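Local structure of glycosyl hydrolases family 2, sugar binding domain protein (Bacteroides uniformis str. 3978 T3 ii, 6D1P) at residues H307-P315 / I502-H510; T460-C468 / V475-W483. The protein is a beta-glucuronidase from a human gut bacterium, a family 2 glycosyl hydrolase that probably hydrolyses O-glycosidic bonds to release glucuronic acid. All coordinates share one frame; numbering follows the deposited sequence.

Interaction 1 of 2, residues H307-P315 / I502-H510; sequences HFRFEEKGP and INATTRFLH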
ATOM      1  N   HIS A 307     -12.330  27.945  40.120  1.00 26.41           N
ATOM      2  CA  HIS A 307     -12.918  29.160  39.592  1.00 31.84           C
ATOM      3  C   HIS A 307     -11.874  29.826  38.724  1.00 32.55           C
ATOM      4  O   HIS A 307     -10.707  29.934  39.122  1.00 27.07           O
ATOM      5  CB  HIS A 307     -13.374  30.116  40.713  1.00 36.71           C
ATOM      6  CG  HIS A 307     -13.837  31.449  40.215  1.00 37.49           C
ATOM      7  ND1 HIS A 307     -12.968  32.410  39.738  1.00 32.18           N
ATOM      8  CD2 HIS A 307     -15.080  31.978  40.110  1.00 38.97           C
ATOM      9  CE1 HIS A 307     -13.658  33.473  39.361  1.00 34.47           C
ATOM     10  NE2 HIS A 307     -14.941  33.235  39.572  1.00 36.35           N
ATOM     11  N   PHE A 308     -12.292  30.274  37.545  1.00 32.49           N
ATOM     12  CA  PHE A 308     -11.333  30.854  36.627  1.00 32.38           C
ATOM     13  C   PHE A 308     -12.020  31.946  35.835  1.00 28.57           C
ATOM     14  O   PHE A 308     -13.245  31.982  35.723  1.00 28.40           O
ATOM     15  CB  PHE A 308     -10.710  29.792  35.700  1.00 30.50           C
ATOM     16  CG  PHE A 308     -11.673  29.199  34.715  1.00 32.13           C
ATOM     17  CD1 PHE A 308     -11.780  29.718  33.428  1.00 32.44           C
ATOM     18  CD2 PHE A 308     -12.463  28.110  35.063  1.00 32.20           C
ATOM     19  CE1 PHE A 308     -12.663  29.157  32.492  1.00 33.01           C
ATOM     20  CE2 PHE A 308     -13.351  27.551  34.149  1.00 34.65           C
ATOM     21  CZ  PHE A 308     -13.445  28.073  32.856  1.00 36.15           C
ATOM     22  N   ARG A 309     -11.199  32.824  35.272  1.00 25.63           N
ATOM     23  CA  ARG A 309     -11.672  34.062  34.678  1.00 29.36           C
ATOM     24  C   ARG A 309     -10.602  34.558  33.722  1.00 27.28           C
ATOM     25  O   ARG A 309      -9.421  34.618  34.084  1.00 30.15           O
ATOM     26  CB  ARG A 309     -11.973  35.103  35.789  1.00 31.79           C
ATOM     27  CG  ARG A 309     -12.054  36.558  35.343  1.00 34.89           C
ATOM     28  CD  ARG A 309     -12.589  37.480  36.476  1.00 37.71           C
ATOM     29  NE  ARG A 309     -11.581  37.852  37.475  1.00 29.95           N
ATOM     30  CZ  ARG A 309     -10.773  38.901  37.351  1.00 34.53           C
ATOM     31  NH1 ARG A 309     -10.859  39.671  36.274  1.00 35.38           N
ATOM     32  NH2 ARG A 309      -9.878  39.177  38.292  1.00 35.78           N
ATOM     33  N   PHE A 310     -11.010  34.879  32.504  1.00 26.46           N
ATOM     34  CA  PHE A 310     -10.159  35.582  31.559  1.00 27.34           C
ATOM     35  C   PHE A 310     -10.554  37.048  31.598  1.00 33.56           C
ATOM     36  O   PHE A 310     -11.695  37.394  31.262  1.00 32.16           O
ATOM     37  CB  PHE A 310     -10.304  35.017  30.147  1.00 30.64           C
ATOM     38  CG  PHE A 310      -9.787  33.614  30.000  1.00 28.70           C
ATOM     39  CD1 PHE A 310      -8.461  33.385  29.652  1.00 28.90           C
ATOM     40  CD2 PHE A 310     -10.618  32.531  30.221  1.00 26.88           C
ATOM     41  CE1 PHE A 310      -7.969  32.100  29.530  1.00 28.52           C
ATOM     42  CE2 PHE A 310     -10.137  31.235  30.085  1.00 30.78           C
ATOM     43  CZ  PHE A 310      -8.812  31.021  29.748  1.00 28.60           C
ATOM     44  N   GLU A 311      -9.620  37.901  32.023  1.00 34.73           N
ATOM     45  CA  GLU A 311      -9.914  39.318  32.203  1.00 34.75           C
ATOM     46  C   GLU A 311      -9.817  40.036  30.865  1.00 36.37           C
ATOM     47  O   GLU A 311      -8.864  39.834  30.102  1.00 33.43           O
ATOM     48  CB  GLU A 311      -8.958  39.951  33.230  1.00 32.10           C
ATOM     49  CG  GLU A 311      -9.407  41.323  33.798  1.00 36.51           C
ATOM     50  CD  GLU A 311      -8.593  41.784  35.029  1.00 43.68           C
ATOM     51  OE1 GLU A 311      -7.340  41.832  34.979  1.00 41.34           O
ATOM     52  OE2 GLU A 311      -9.215  42.107  36.066  1.00 53.85           O
ATOM     53  N   GLU A 312     -10.817  40.873  30.586  1.00 33.74           N
ATOM     54  CA  GLU A 312     -10.820  41.681  29.376  1.00 29.84           C
ATOM     55  C   GLU A 312      -9.590  42.566  29.334  1.00 32.07           C
ATOM     56  O   GLU A 312      -9.328  43.319  30.273  1.00 35.70           O
ATOM     57  CB  GLU A 312     -12.087  42.517  29.329  1.00 34.84           C
ATOM     58  CG  GLU A 312     -12.232  43.357  28.081  1.00 38.14           C
ATOM     59  CD  GLU A 312     -13.677  43.724  27.847  1.00 43.73           C
ATOM     60  OE1 GLU A 312     -14.488  43.493  28.771  1.00 47.97           O
ATOM     61  OE2 GLU A 312     -14.008  44.210  26.745  1.00 52.50           O
ATOM     62  N   LYS A 313      -8.810  42.453  28.258  1.00 35.14           N
ATOM     63  CA  LYS A 313      -7.536  43.164  28.129  1.00 35.35           C
ATOM     64  C   LYS A 313      -6.577  42.845  29.272  1.00 38.21           C
ATOM     65  O   LYS A 313      -5.627  43.600  29.529  1.00 33.06           O
ATOM     66  CB  LYS A 313      -7.753  44.685  28.036  1.00 32.04           C
ATOM     67  CG  LYS A 313      -8.576  45.168  26.868  1.00 29.40           C
ATOM     68  CD  LYS A 313      -7.837  44.971  25.550  1.00 35.31           C
ATOM     69  CE  LYS A 313      -8.647  45.451  24.358  1.00 36.72           C
ATOM     70  NZ  LYS A 313      -7.909  45.169  23.098  1.00 42.51           N
ATOM     71  N   GLY A 314      -6.798  41.739  29.979  1.00 34.20           N
ATOM     72  CA  GLY A 314      -5.962  41.398  31.111  1.00 37.58           C
ATOM     73  C   GLY A 314      -5.554  39.956  31.163  1.00 35.87           C
ATOM     74  O   GLY A 314      -5.748  39.219  30.209  1.00 30.97           O
ATOM     75  N   PRO A 315      -4.995  39.511  32.280  1.00 38.01           N
ATOM     76  CA  PRO A 315      -4.496  38.136  32.334  1.00 27.92           C
ATOM     77  C   PRO A 315      -5.548  37.152  32.806  1.00 29.15           C
ATOM     78  O   PRO A 315      -6.773  37.378  32.695  1.00 28.11           O
ATOM     79  CB  PRO A 315      -3.339  38.236  33.338  1.00 32.81           C
ATOM     80  CG  PRO A 315      -3.752  39.316  34.285  1.00 32.79           C
ATOM     81  CD  PRO A 315      -4.619  40.307  33.459  1.00 32.93           C
ATOM     82  N   ILE A 502      -2.118  41.413  22.364  1.00 26.26           N
ATOM     83  CA  ILE A 502      -2.981  41.609  23.521  1.00 25.93           C
ATOM     84  C   ILE A 502      -3.857  42.840  23.324  1.00 29.02           C
ATOM     85  O   ILE A 502      -5.038  42.838  23.684  1.00 27.19           O
ATOM     86  CB  ILE A 502      -2.152  41.719  24.817  1.00 30.37           C
ATOM     87  CG1 ILE A 502      -1.653  40.348  25.265  1.00 28.97           C
ATOM     88  CG2 ILE A 502      -2.975  42.374  25.953  1.00 27.52           C
ATOM     89  CD1 ILE A 502      -0.721  40.397  26.464  1.00 27.36           C
ATOM     90  N   ASN A 503      -3.296  43.907  22.747  1.00 29.24           N
ATOM     91  CA  ASN A 503      -4.080  45.119  22.507  1.00 29.30           C
ATOM     92  C   ASN A 503      -5.178  44.922  21.461  1.00 33.91           C
ATOM     93  O   ASN A 503      -6.143  45.692  21.454  1.00 34.32           O
ATOM     94  CB  ASN A 503      -3.149  46.275  22.100  1.00 29.35           C
ATOM     95  CG  ASN A 503      -2.299  46.766  23.276  1.00 29.66           C
ATOM     96  OD1 ASN A 503      -2.686  46.580  24.417  1.00 29.23           O
ATOM     97  ND2 ASN A 503      -1.131  47.339  23.005  1.00 25.94           N
ATOM     98  N   ALA A 504      -5.085  43.890  20.610  1.00 34.90           N
ATOM     99  CA  ALA A 504      -5.936  43.766  19.425  1.00 34.74           C
ATOM    100  C   ALA A 504      -7.150  42.864  19.617  1.00 32.67           C
ATOM    101  O   ALA A 504      -7.867  42.598  18.647  1.00 34.23           O
ATOM    102  CB  ALA A 504      -5.118  43.249  18.234  1.00 28.79           C
ATOM    103  N   THR A 505      -7.400  42.376  20.823  1.00 31.31           N
ATOM    104  CA  THR A 505      -8.503  41.438  20.983  1.00 33.07           C
ATOM    105  C   THR A 505      -8.969  41.494  22.425  1.00 28.77           C
ATOM    106  O   THR A 505      -8.187  41.792  23.328  1.00 33.62           O
ATOM    107  CB  THR A 505      -8.089  40.002  20.589  1.00 37.67           C
ATOM    108  OG1 THR A 505      -9.229  39.126  20.629  1.00 36.25           O
ATOM    109  CG2 THR A 505      -7.014  39.461  21.532  1.00 28.58           C
ATOM    110  N   THR A 506     -10.249  41.197  22.630  1.00 27.94           N
ATOM    111  CA  THR A 506     -10.835  41.330  23.958  1.00 31.31           C
ATOM    112  C   THR A 506     -10.083  40.482  24.976  1.00 33.22           C
ATOM    113  O   THR A 506      -9.597  40.989  25.997  1.00 33.48           O
ATOM    114  CB  THR A 506     -12.308  40.930  23.912  1.00 33.27           C
ATOM    115  OG1 THR A 506     -12.910  41.508  22.756  1.00 34.11           O
ATOM    116  CG2 THR A 506     -13.034  41.413  25.162  1.00 31.28           C
ATOM    117  N   ARG A 507      -9.988  39.179  24.712  1.00 27.18           N
ATOM    118  CA  ARG A 507      -9.331  38.233  25.606  1.00 28.31           C
ATOM    119  C   ARG A 507      -8.318  37.451  24.792  1.00 29.98           C
ATOM    120  O   ARG A 507      -8.690  36.753  23.836  1.00 28.18           O
ATOM    121  CB  ARG A 507     -10.341  37.294  26.264  1.00 26.93           C
ATOM    122  CG  ARG A 507     -11.199  37.980  27.275  1.00 29.98           C
ATOM    123  CD  ARG A 507     -12.348  37.108  27.692  1.00 28.01           C
ATOM    124  NE  ARG A 507     -13.045  37.676  28.843  1.00 28.72           N
ATOM    125  CZ  ARG A 507     -13.999  38.605  28.768  1.00 37.01           C
ATOM    126  NH1 ARG A 507     -14.381  39.088  27.588  1.00 34.31           N
ATOM    127  NH2 ARG A 507     -14.575  39.057  29.882  1.00 34.56           N
ATOM    128  N   PHE A 508      -7.047  37.576  25.168  1.00 25.05           N
ATOM    129  CA  PHE A 508      -5.925  37.104  24.377  1.00 24.64           C
ATOM    130  C   PHE A 508      -5.280  35.896  25.041  1.00 29.95           C
ATOM    131  O   PHE A 508      -5.171  35.831  26.271  1.00 27.49           O
ATOM    132  CB  PHE A 508      -4.897  38.217  24.202  1.00 26.13           C
ATOM    133  CG  PHE A 508      -3.606  37.785  23.549  1.00 25.26           C
ATOM    134  CD1 PHE A 508      -2.569  37.263  24.304  1.00 24.15           C
ATOM    135  CD2 PHE A 508      -3.412  37.960  22.185  1.00 24.28           C
ATOM    136  CE1 PHE A 508      -1.371  36.897  23.716  1.00 22.83           C
ATOM    137  CE2 PHE A 508      -2.219  37.604  21.589  1.00 22.38           C
ATOM    138  CZ  PHE A 508      -1.193  37.064  22.358  1.00 23.69           C
ATOM    139  N   LEU A 509      -4.827  34.955  24.217  1.00 24.62           N
ATOM    140  CA  LEU A 509      -4.098  33.794  24.695  1.00 22.94           C
ATOM    141  C   LEU A 509      -3.169  33.380  23.573  1.00 24.85           C
ATOM    142  O   LEU A 509      -3.625  33.216  22.438  1.00 25.06           O
ATOM    143  CB  LEU A 509      -5.071  32.670  25.063  1.00 25.25           C
ATOM    144  CG  LEU A 509      -4.509  31.368  25.621  1.00 31.52           C
ATOM    145  CD1 LEU A 509      -3.524  31.644  26.759  1.00 29.89           C
ATOM    146  CD2 LEU A 509      -5.657  30.487  26.099  1.00 26.78           C
ATOM    147  N   HIS A 510      -1.876  33.260  23.852  1.00 21.35           N
ATOM    148  CA  HIS A 510      -0.935  32.971  22.777  1.00 23.75           C
ATOM    149  C   HIS A 510      -0.813  31.454  22.603  1.00 24.14           C
ATOM    150  O   HIS A 510      -0.088  30.785  23.338  1.00 28.31           O
ATOM    151  CB  HIS A 510       0.415  33.622  23.027  1.00 16.90           C
ATOM    152  CG  HIS A 510       1.382  33.422  21.904  1.00 21.53           C
ATOM    153  ND1 HIS A 510       2.527  34.173  21.761  1.00 20.26           N
ATOM    154  CD2 HIS A 510       1.378  32.541  20.871  1.00 20.28           C
ATOM    155  CE1 HIS A 510       3.187  33.768  20.691  1.00 22.12           C
ATOM    156  NE2 HIS A 510       2.515  32.774  20.137  1.00 20.49           N
TER
HETATM  157  O   HOH W   1     -16.705  41.499  29.089  1.00 47.73           O
HETATM  158  O   HOH W   2      -5.981  39.423  27.227  1.00 27.84           O
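R507 and K313 supply the direct hydrogen bonds that join 502-510 to the turn after strand 308-310. NE of R507 donates to F310 O at 2.8 Å (151° at the hydrogen), reaching the oxygen from above the carbonyl plane. Its chain, extended from CG to NE, carries the guanidinium past F310, and E312 N lies over one face of that group. The straighter bond is between backbones, K313 N to T506 O at 2.8 Å. K313 lies within the type II turn E311-G314, closed by G314 N on E311 O. Bent at its second torsion (chi2 -69°), K313 turns NZ toward the carbonyl oxygens near the end of helix 494-503, with a weak bond to T505 O.

One water donates to E312 OE1 and accepts weakly from R507 NH2 in the guanidinium plane; another joins G314 O to F508 N. The charges of E312 and R507 are merely near, OE1 lying 4.6 Å from NH1 and well out of the guanidinium plane. The T506 methyl CG2 meets E312 OE2, a carboxylate oxygen, at 3.4 Å, the side chains crossing at a slant.

Apolar contact is modest, CB of F310 resting on CD of R507 at 3.8 Å. Replacing R507 by an alanine would probably leave F310 O without this donor and E312 without its neighbouring positive charge.

F310 and L509, 4.4 Å apart at CE1 and CD2, both pack on L422 of strand 420-432 and V477 of strand 477-479, while strand 308-310 pairs with 316-318, consistent with a hairpin closing the N-terminal end of the barrel.

Interaction 2 of 2, residues T460-C468 / V475-W483; sequences TRSTAIRRC and VDVYSPTIW. With SCN (thiocyanate ion), chain I.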
ATOM      1  N   THR A 460     -20.428  26.999  31.432  1.00 34.19           N
ATOM      2  CA  THR A 460     -19.396  27.188  32.455  1.00 37.64           C
ATOM      3  C   THR A 460     -17.995  27.340  31.880  1.00 36.19           C
ATOM      4  O   THR A 460     -17.052  27.529  32.657  1.00 34.76           O
ATOM      5  CB  THR A 460     -19.376  26.028  33.474  1.00 37.19           C
ATOM      6  OG1 THR A 460     -18.688  24.891  32.920  1.00 36.64           O
ATOM      7  CG2 THR A 460     -20.793  25.617  33.890  1.00 33.16           C
ATOM      8  N   ARG A 461     -17.816  27.260  30.560  1.00 36.57           N
ATOM      9  CA  ARG A 461     -16.476  27.316  29.987  1.00 33.82           C
ATOM     10  C   ARG A 461     -16.436  28.305  28.836  1.00 29.40           C
ATOM     11  O   ARG A 461     -17.470  28.706  28.300  1.00 32.09           O
ATOM     12  CB  ARG A 461     -16.016  25.936  29.537  1.00 30.86           C
ATOM     13  CG  ARG A 461     -15.841  24.959  30.701  1.00 30.51           C
ATOM     14  CD  ARG A 461     -15.165  23.695  30.225  1.00 33.33           C
ATOM     15  NE  ARG A 461     -14.914  22.715  31.273  1.00 27.12           N
ATOM     16  CZ  ARG A 461     -15.851  21.945  31.811  1.00 28.53           C
ATOM     17  NH1 ARG A 461     -17.116  22.065  31.441  1.00 25.32           N
ATOM     18  NH2 ARG A 461     -15.519  21.065  32.745  1.00 35.37           N
ATOM     19  N   SER A 462     -15.228  28.715  28.472  1.00 27.98           N
ATOM     20  CA  SER A 462     -15.049  29.671  27.387  1.00 34.73           C
ATOM     21  C   SER A 462     -14.696  28.972  26.074  1.00 30.97           C
ATOM     22  O   SER A 462     -14.027  27.932  26.057  1.00 29.69           O
ATOM     23  CB  SER A 462     -13.969  30.702  27.733  1.00 30.87           C
ATOM     24  OG  SER A 462     -14.435  31.557  28.754  1.00 38.28           O
ATOM     25  N   THR A 463     -15.166  29.560  24.971  1.00 28.14           N
ATOM     26  CA  THR A 463     -14.787  29.142  23.634  1.00 27.69           C
ATOM     27  C   THR A 463     -13.534  29.883  23.193  1.00 28.40           C
ATOM     28  O   THR A 463     -13.293  31.030  23.582  1.00 26.76           O
ATOM     29  CB  THR A 463     -15.909  29.392  22.624  1.00 27.32           C
ATOM     30  OG1 THR A 463     -16.127  30.795  22.489  1.00 31.79           O
ATOM     31  CG2 THR A 463     -17.193  28.715  23.059  1.00 26.70           C
ATOM     32  N   ALA A 464     -12.724  29.198  22.384  1.00 27.42           N
ATOM     33  CA  ALA A 464     -11.535  29.775  21.776  1.00 25.96           C
ATOM     34  C   ALA A 464     -11.457  29.337  20.311  1.00 26.54           C
ATOM     35  O   ALA A 464     -12.092  28.358  19.908  1.00 23.28           O
ATOM     36  CB  ALA A 464     -10.264  29.353  22.536  1.00 18.69           C
ATOM     37  N   ILE A 465     -10.683  30.086  19.508  1.00 23.00           N
ATOM     38  CA  ILE A 465     -10.138  29.598  18.241  1.00 25.87           C
ATOM     39  C   ILE A 465      -8.735  30.163  18.083  1.00 24.82           C
ATOM     40  O   ILE A 465      -8.300  31.022  18.850  1.00 24.71           O
ATOM     41  CB  ILE A 465     -10.981  29.971  17.002  1.00 24.63           C
ATOM     42  CG1 ILE A 465     -11.056  31.498  16.852  1.00 25.48           C
ATOM     43  CG2 ILE A 465     -12.347  29.289  17.040  1.00 23.11           C
ATOM     44  CD1 ILE A 465     -11.856  31.987  15.648  1.00 20.12           C
ATOM     45  N   ARG A 466      -8.035  29.681  17.054  1.00 24.92           N
ATOM     46  CA  ARG A 466      -6.681  30.122  16.741  1.00 25.86           C
ATOM     47  C   ARG A 466      -6.586  30.533  15.275  1.00 22.78           C
ATOM     48  O   ARG A 466      -6.990  29.776  14.386  1.00 22.98           O
ATOM     49  CB  ARG A 466      -5.632  29.028  17.038  1.00 20.22           C
ATOM     50  CG  ARG A 466      -4.202  29.557  16.837  1.00 20.89           C
ATOM     51  CD  ARG A 466      -3.079  28.545  16.970  1.00 18.98           C
ATOM     52  NE  ARG A 466      -1.860  29.152  16.450  1.00 20.35           N
ATOM     53  CZ  ARG A 466      -1.489  29.084  15.178  1.00 21.23           C
ATOM     54  NH1 ARG A 466      -2.226  28.389  14.325  1.00 22.09           N
ATOM     55  NH2 ARG A 466      -0.390  29.696  14.759  1.00 18.23           N
ATOM     56  N   ARG A 467      -6.051  31.732  15.033  1.00 21.42           N
ATOM     57  CA  ARG A 467      -5.690  32.227  13.704  1.00 23.12           C
ATOM     58  C   ARG A 467      -6.887  32.205  12.748  1.00 29.19           C
ATOM     59  O   ARG A 467      -6.992  31.367  11.853  1.00 28.36           O
ATOM     60  CB  ARG A 467      -4.536  31.427  13.097  1.00 22.23           C
ATOM     61  CG  ARG A 467      -3.714  32.243  12.132  1.00 22.29           C
ATOM     62  CD  ARG A 467      -2.835  31.396  11.261  1.00 23.87           C
ATOM     63  NE  ARG A 467      -3.526  31.034  10.020  1.00 27.55           N
ATOM     64  CZ  ARG A 467      -2.901  30.578   8.938  1.00 26.47           C
ATOM     65  NH1 ARG A 467      -1.587  30.433   8.969  1.00 18.25           N
ATOM     66  NH2 ARG A 467      -3.578  30.289   7.823  1.00 20.92           N
ATOM     67  N   CYS A 468      -7.788  33.164  12.961  1.00 26.32           N
ATOM     68  CA  CYS A 468      -8.833  33.458  11.976  1.00 26.68           C
ATOM     69  C   CYS A 468      -9.297  34.884  12.282  1.00 27.23           C
ATOM     70  O   CYS A 468     -10.263  35.081  13.020  1.00 25.17           O
ATOM     71  CB  CYS A 468      -9.989  32.481  12.017  1.00 23.91           C
ATOM     72  SG  CYS A 468     -11.164  32.788  10.643  1.00 30.53           S
ATOM     73  N   VAL A 475     -15.645  34.457  19.448  1.00 25.55           N
ATOM     74  CA  VAL A 475     -15.416  33.565  20.589  1.00 28.30           C
ATOM     75  C   VAL A 475     -15.063  34.337  21.852  1.00 29.33           C
ATOM     76  O   VAL A 475     -14.861  35.560  21.825  1.00 25.04           O
ATOM     77  CB  VAL A 475     -14.286  32.571  20.289  1.00 27.02           C
ATOM     78  CG1 VAL A 475     -14.635  31.714  19.101  1.00 26.39           C
ATOM     79  CG2 VAL A 475     -12.990  33.344  20.044  1.00 24.71           C
ATOM     80  N   ASP A 476     -14.948  33.621  22.972  1.00 27.75           N
ATOM     81  CA  ASP A 476     -14.540  34.291  24.201  1.00 24.73           C
ATOM     82  C   ASP A 476     -13.047  34.613  24.197  1.00 29.29           C
ATOM     83  O   ASP A 476     -12.655  35.741  24.503  1.00 28.65           O
ATOM     84  CB  ASP A 476     -14.922  33.442  25.402  1.00 26.62           C
ATOM     85  CG  ASP A 476     -16.401  33.154  25.440  1.00 32.44           C
ATOM     86  OD1 ASP A 476     -17.186  34.134  25.426  1.00 38.86           O
ATOM     87  OD2 ASP A 476     -16.779  31.961  25.470  1.00 29.50           O
ATOM     88  N   VAL A 477     -12.195  33.652  23.822  1.00 30.76           N
ATOM     89  CA  VAL A 477     -10.750  33.824  23.892  1.00 25.04           C
ATOM     90  C   VAL A 477     -10.129  33.566  22.522  1.00 24.67           C
ATOM     91  O   VAL A 477     -10.493  32.613  21.827  1.00 23.45           O
ATOM     92  CB  VAL A 477     -10.129  32.905  24.963  1.00 25.87           C
ATOM     93  CG1 VAL A 477      -8.641  33.143  25.043  1.00 24.20           C
ATOM     94  CG2 VAL A 477     -10.781  33.151  26.326  1.00 24.71           C
ATOM     95  N   TYR A 478      -9.171  34.405  22.144  1.00 24.19           N
ATOM     96  CA  TYR A 478      -8.628  34.377  20.799  1.00 23.12           C
ATOM     97  C   TYR A 478      -7.110  34.293  20.823  1.00 26.01           C
ATOM     98  O   TYR A 478      -6.455  34.956  21.638  1.00 26.95           O
ATOM     99  CB  TYR A 478      -9.040  35.611  19.998  1.00 24.16           C
ATOM    100  CG  TYR A 478      -8.471  35.578  18.611  1.00 22.32           C
ATOM    101  CD1 TYR A 478      -9.005  34.729  17.663  1.00 18.93           C
ATOM    102  CD2 TYR A 478      -7.382  36.361  18.259  1.00 21.48           C
ATOM    103  CE1 TYR A 478      -8.487  34.662  16.389  1.00 22.39           C
ATOM    104  CE2 TYR A 478      -6.854  36.308  16.978  1.00 22.08           C
ATOM    105  CZ  TYR A 478      -7.419  35.442  16.048  1.00 22.26           C
ATOM    106  OH  TYR A 478      -6.935  35.346  14.763  1.00 23.74           O
ATOM    107  N   SER A 479      -6.560  33.489  19.910  1.00 20.32           N
ATOM    108  CA  SER A 479      -5.127  33.399  19.675  1.00 21.75           C
ATOM    109  C   SER A 479      -4.833  33.797  18.239  1.00 22.94           C
ATOM    110  O   SER A 479      -5.399  33.194  17.312  1.00 24.95           O
ATOM    111  CB  SER A 479      -4.612  31.977  19.931  1.00 20.74           C
ATOM    112  OG  SER A 479      -3.231  31.895  19.632  1.00 20.73           O
ATOM    113  N   PRO A 480      -3.977  34.776  17.985  1.00 25.41           N
ATOM    114  CA  PRO A 480      -3.503  34.984  16.609  1.00 21.48           C
ATOM    115  C   PRO A 480      -2.320  34.082  16.339  1.00 21.87           C
ATOM    116  O   PRO A 480      -2.055  33.191  17.148  1.00 24.94           O
ATOM    117  CB  PRO A 480      -3.111  36.459  16.589  1.00 24.25           C
ATOM    118  CG  PRO A 480      -2.628  36.701  18.035  1.00 24.76           C
ATOM    119  CD  PRO A 480      -3.490  35.815  18.913  1.00 23.30           C
ATOM    120  N   THR A 481      -1.596  34.286  15.241  1.00 20.83           N
ATOM    121  CA  THR A 481      -0.395  33.514  14.966  1.00 22.31           C
ATOM    122  C   THR A 481       0.801  34.405  15.263  1.00 19.99           C
ATOM    123  O   THR A 481       0.913  35.489  14.700  1.00 21.93           O
ATOM    124  CB  THR A 481      -0.367  32.977  13.522  1.00 21.14           C
ATOM    125  OG1 THR A 481       0.881  32.321  13.261  1.00 22.53           O
ATOM    126  CG2 THR A 481      -0.556  34.076  12.493  1.00 22.91           C
ATOM    127  N   ILE A 482       1.678  33.959  16.169  1.00 24.94           N
ATOM    128  CA  ILE A 482       2.838  34.743  16.592  1.00 22.01           C
ATOM    129  C   ILE A 482       4.016  33.808  16.843  1.00 20.41           C
ATOM    130  O   ILE A 482       4.047  33.092  17.853  1.00 21.47           O
ATOM    131  CB  ILE A 482       2.558  35.598  17.840  1.00 22.09           C
ATOM    132  CG1 ILE A 482       1.506  36.667  17.549  1.00 23.19           C
ATOM    133  CG2 ILE A 482       3.848  36.250  18.317  1.00 18.35           C
ATOM    134  CD1 ILE A 482       1.041  37.425  18.804  1.00 22.92           C
ATOM    135  N   TRP A 483       5.018  33.872  15.973  1.00 21.86           N
ATOM    136  CA  TRP A 483       6.169  32.977  15.979  1.00 22.56           C
ATOM    137  C   TRP A 483       7.446  33.800  15.858  1.00 23.53           C
ATOM    138  O   TRP A 483       8.244  33.617  14.934  1.00 28.84           O
ATOM    139  CB  TRP A 483       6.111  31.961  14.831  1.00 27.21           C
ATOM    140  CG  TRP A 483       5.048  30.930  14.962  1.00 24.97           C
ATOM    141  CD1 TRP A 483       3.714  31.083  14.706  1.00 24.08           C
ATOM    142  CD2 TRP A 483       5.231  29.568  15.373  1.00 20.73           C
ATOM    143  NE1 TRP A 483       3.053  29.893  14.940  1.00 25.02           N
ATOM    144  CE2 TRP A 483       3.966  28.950  15.345  1.00 21.36           C
ATOM    145  CE3 TRP A 483       6.348  28.813  15.771  1.00 20.72           C
ATOM    146  CZ2 TRP A 483       3.782  27.616  15.712  1.00 21.46           C
ATOM    147  CZ3 TRP A 483       6.161  27.496  16.136  1.00 19.93           C
ATOM    148  CH2 TRP A 483       4.887  26.906  16.092  1.00 20.10           C
TER
HETATM  149  S   SCN I 907       5.311  35.530  13.183  1.00 37.49           S
HETATM  150  C   SCN I 907       3.966  34.887  12.225  1.00 36.87           C
HETATM  151  N   SCN I 907       3.128  34.255  11.677  1.00 35.72           N
HETATM  152  O   HOH W   3       0.580  31.498  17.054  1.00 15.01           O
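Two neighbouring parallel strands of the TIM barrel, 462-466 and 477-479, meet here, their axes 5.1 Å apart and 14° from parallel, joined without a helix. At the start, T463 and D476 hold each other reciprocally. T463 N donates to OD2 of D476 at 2.9 Å, using the anti lone pair, and D476 N donates to OG1 of T463 at 3.1 Å. The first torsion of T463 (chi1 66°) places OG1 between its backbone N and carbonyl carbon, within reach of that donor. H451 and H455 of helix 440-457 bond to OG1 and OD2 respectively, tying the pair to the surrounding helical layer.

Beyond it the backbones alternate in regular parallel fashion: V477 N to T463 O, a weak I465 N to V477 O, S479 N to I465 O, and R467 N to S479 O at 2.8 Å. On one face I465 lies between V475 and Y478, its CG1 meeting the ring edge at CD1 (3.9 Å). OH of Y478 accepts from C468 N at 3.0 Å in the ring plane and also bonds E469.

On the other face R466, extended from CG to NE, runs past S479 toward W483. Their flat groups stand 83° apart, with NH2 at the indole edge; NH2 and NE1 are both donors. NH2 instead gives a hydrogen to a water that also accepts from I482 N, NE goes to A511 O, and NH1 forms a salt bridge with E428. R467 lies alongside T481, its CG 3.7 Å from CB, and ends in a salt bridge to D430. T481 OG1 weakly bonds a thiocyanate, probably from the crystallisation liquor.

Parallel neighbours whose C-terminal ends carry charged side chains into a shared mouth belong to the TIM barrel, where glycosidases keep their active site.

Strand 477-479 is the common element. One edge pairs with 462-466 and makes interaction 2, while its other edge carries the backbone of 502-510 from interaction 1: R507 O lies 2.9 Å from Y478 N and L509 N 3.0 Å from Y478 O, both probable hydrogen bonds. R507 thus joins 307-315, held by its side chain, to the barrel wall, probably through its carbonyl. The two centres are 10 Å apart, and the side chains of V477 and L509 touch. The contacts differ in place: interaction 1 lies toward the N-terminal end of the strands, whereas interaction 2 climbs to the mouth, where a glycerol, probably from the crystallisation liquor, sits about 3 Å from the R466 side chain.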